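Local coordinates for protein putative transcriptional regulator (Clostridium difficile, PDB 3QI7) that is of unknown function, a putative lipoprotein or transcriptional regulator with a periplasmic-binding-protein-like fold that may bind a small ligand such as a sugar, at residues K14-T19 against Q89-S94. Numbering follows the deposited sequence.
Sequences KVAVVT and QAIVVS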
ATOM      1  N   LYS A  14      -4.950 -23.276  -9.216  1.00 32.77           N
ATOM      2  CA  LYS A  14      -4.173 -22.579  -8.173  1.00 31.14           C
ATOM      3  C   LYS A  14      -3.845 -21.139  -8.612  1.00 31.13           C
ATOM      4  O   LYS A  14      -3.573 -20.871  -9.800  1.00 33.46           O
ATOM      5  CB  LYS A  14      -2.878 -23.336  -7.859  1.00 32.81           C
ATOM      6  CG  LYS A  14      -3.058 -24.767  -7.338  1.00 37.64           C
ATOM      7  CD  LYS A  14      -1.697 -25.362  -6.969  1.00 39.20           C
ATOM      8  CE  LYS A  14      -1.801 -26.807  -6.454  1.00 44.28           C
ATOM      9  NZ  LYS A  14      -0.574 -27.561  -6.829  1.00 39.94           N
ATOM     10  N   VAL A  15      -3.933 -20.224  -7.660  1.00 28.66           N
ATOM     11  CA  VAL A  15      -3.412 -18.873  -7.809  1.00 29.21           C
ATOM     12  C   VAL A  15      -2.138 -18.794  -6.974  1.00 27.10           C
ATOM     13  O   VAL A  15      -2.183 -18.854  -5.749  1.00 26.36           O
ATOM     14  CB  VAL A  15      -4.428 -17.818  -7.341  1.00 28.79           C
ATOM     15  CG1 VAL A  15      -3.844 -16.402  -7.501  1.00 29.55           C
ATOM     16  CG2 VAL A  15      -5.745 -17.938  -8.156  1.00 30.34           C
ATOM     17  N   ALA A  16      -0.999 -18.706  -7.638  1.00 27.01           N
ATOM     18  CA  ALA A  16       0.265 -18.618  -6.923  1.00 28.35           C
ATOM     19  C   ALA A  16       0.487 -17.163  -6.530  1.00 27.25           C
ATOM     20  O   ALA A  16       0.262 -16.283  -7.352  1.00 25.86           O
ATOM     21  CB  ALA A  16       1.427 -19.140  -7.795  1.00 28.10           C
ATOM     22  N   VAL A  17       0.921 -16.931  -5.289  1.00 25.18           N
ATOM     23  CA  VAL A  17       1.155 -15.605  -4.774  1.00 25.64           C
ATOM     24  C   VAL A  17       2.549 -15.535  -4.162  1.00 27.35           C
ATOM     25  O   VAL A  17       2.846 -16.232  -3.192  1.00 26.16           O
ATOM     26  CB  VAL A  17       0.089 -15.188  -3.710  1.00 24.55           C
ATOM     27  CG1 VAL A  17       0.310 -13.771  -3.299  1.00 21.33           C
ATOM     28  CG2 VAL A  17      -1.336 -15.362  -4.281  1.00 18.77           C
ATOM     29  N   VAL A  18       3.394 -14.671  -4.731  1.00 24.87           N
ATOM     30  CA  VAL A  18       4.779 -14.529  -4.311  1.00 23.04           C
ATOM     31  C   VAL A  18       4.940 -13.312  -3.405  1.00 23.33           C
ATOM     32  O   VAL A  18       4.575 -12.177  -3.783  1.00 20.96           O
ATOM     33  CB  VAL A  18       5.691 -14.363  -5.550  1.00 25.97           C
ATOM     34  CG1 VAL A  18       7.192 -14.245  -5.127  1.00 21.82           C
ATOM     35  CG2 VAL A  18       5.445 -15.494  -6.510  1.00 23.70           C
ATOM     36  N   THR A  19       5.461 -13.535  -2.204  1.00 22.94           N
ATOM     37  CA  THR A  19       5.760 -12.448  -1.297  1.00 23.34           C
ATOM     38  C   THR A  19       7.161 -12.614  -0.719  1.00 25.16           C
ATOM     39  O   THR A  19       7.755 -13.686  -0.821  1.00 22.29           O
ATOM     40  CB  THR A  19       4.785 -12.395  -0.106  1.00 25.31           C
ATOM     41  OG1 THR A  19       5.123 -13.408   0.833  1.00 23.76           O
ATOM     42  CG2 THR A  19       3.316 -12.591  -0.550  1.00 26.52           C
ATOM     43  N   GLN A  89      -2.812 -21.360 -12.641  1.00 33.80           N
ATOM     44  CA  GLN A  89      -3.425 -20.596 -13.707  1.00 32.08           C
ATOM     45  C   GLN A  89      -3.231 -19.076 -13.582  1.00 30.22           C
ATOM     46  O   GLN A  89      -3.558 -18.341 -14.520  1.00 29.04           O
ATOM     47  CB  GLN A  89      -4.910 -20.932 -13.793  1.00 34.15           C
ATOM     48  CG  GLN A  89      -5.195 -22.393 -14.084  1.00 33.35           C
ATOM     49  CD  GLN A  89      -4.728 -22.802 -15.468  1.00 40.31           C
ATOM     50  OE1 GLN A  89      -4.607 -21.959 -16.350  1.00 41.72           O
ATOM     51  NE2 GLN A  89      -4.453 -24.095 -15.662  1.00 41.19           N
ATOM     52  N   ALA A  90      -2.679 -18.607 -12.456  1.00 29.01           N
ATOM     53  CA  ALA A  90      -2.311 -17.207 -12.336  1.00 28.22           C
ATOM     54  C   ALA A  90      -1.162 -17.054 -11.344  1.00 28.64           C
ATOM     55  O   ALA A  90      -1.030 -17.848 -10.394  1.00 27.94           O
ATOM     56  CB  ALA A  90      -3.532 -16.358 -11.910  1.00 26.60           C
ATOM     57  N   ILE A  91      -0.316 -16.060 -11.594  1.00 27.09           N
ATOM     58  CA  ILE A  91       0.750 -15.694 -10.657  1.00 28.15           C
ATOM     59  C   ILE A  91       0.652 -14.214 -10.278  1.00 26.62           C
ATOM     60  O   ILE A  91       0.695 -13.345 -11.147  1.00 24.95           O
ATOM     61  CB  ILE A  91       2.167 -15.985 -11.225  1.00 26.82           C
ATOM     62  CG1 ILE A  91       2.304 -17.459 -11.623  1.00 31.22           C
ATOM     63  CG2 ILE A  91       3.231 -15.631 -10.187  1.00 30.43           C
ATOM     64  CD1 ILE A  91       3.585 -17.769 -12.402  1.00 27.81           C
ATOM     65  N   VAL A  92       0.531 -13.953  -8.973  1.00 24.22           N
ATOM     66  CA  VAL A  92       0.544 -12.628  -8.403  1.00 25.01           C
ATOM     67  C   VAL A  92       1.875 -12.451  -7.661  1.00 24.18           C
ATOM     68  O   VAL A  92       2.249 -13.286  -6.843  1.00 25.24           O
ATOM     69  CB  VAL A  92      -0.656 -12.440  -7.398  1.00 23.49           C
ATOM     70  CG1 VAL A  92      -0.596 -11.079  -6.695  1.00 22.44           C
ATOM     71  CG2 VAL A  92      -2.012 -12.637  -8.117  1.00 23.40           C
ATOM     72  N   VAL A  93       2.578 -11.362  -7.944  1.00 23.34           N
ATOM     73  CA  VAL A  93       3.820 -11.029  -7.257  1.00 24.20           C
ATOM     74  C   VAL A  93       3.640  -9.713  -6.482  1.00 22.27           C
ATOM     75  O   VAL A  93       3.213  -8.717  -7.050  1.00 23.55           O
ATOM     76  CB  VAL A  93       4.982 -10.905  -8.272  1.00 26.03           C
ATOM     77  CG1 VAL A  93       6.258 -10.469  -7.553  1.00 26.72           C
ATOM     78  CG2 VAL A  93       5.195 -12.207  -9.022  1.00 26.68           C
ATOM     79  N   SER A  94       3.929  -9.715  -5.183  1.00 19.33           N
ATOM     80  CA  SER A  94       3.830  -8.526  -4.369  1.00 22.16           C
ATOM     81  C   SER A  94       5.158  -8.182  -3.647  1.00 24.34           C
ATOM     82  O   SER A  94       5.490  -8.798  -2.649  1.00 22.74           O
ATOM     83  CB  SER A  94       2.689  -8.693  -3.337  1.00 25.44           C
ATOM     84  OG  SER A  94       2.390  -7.461  -2.673  1.00 22.79           O
TER
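Five main-chain hydrogen bonds knit strands 14-19 and 89-94 together in parallel, the short segments running at 16° to each other. Ala16 and Val18 on one strand, and Val92 on the other, each donate and accept across the gap. The straightest link is Val92 N to Ala16 O, with an N-H...O angle of 174°. Val18 N in turn donates to Val92 O over 2.8 Å. Both donors lie nearly along the C=O axis. Nearer the start, Gln89 N reaches Lys14 O at 3.0 Å within the carbonyl plane; Ala90 N, buried beside it, has no partner. CA-H...O contacts supplement the ladder, Val17 CA lying 3.3 Å from Val92 O.

Strand 13-19 is the first of the chain and sits between strands 57-63 and 88-94, the order 2-1-3 of a Rossmann-like domain of the periplasmic binding protein type. Residues 20-87 supply two crossovers, through helices 26-42 and 72-80, with strand 57-63 between them.

Apolar contacts line both faces. On one, Val18 and Val93 stand side by side; in both, CG2 lies anti to the carbonyl carbon, beside the backbone N, and Val93 CG2 comes within 4.1 Å of Val18 CB. On the other, Val15 CG1 meets Val92 CG2 at 4.2 Å, packed against helix 306-324, which Val17 and Ala90 also touch. Polar ends look elsewhere: Lys14 NZ forms a salt bridge with Asp85, Thr19 OG1 hydrogen-bonds His61, and Ser94 OG the carbonyl of Ala119.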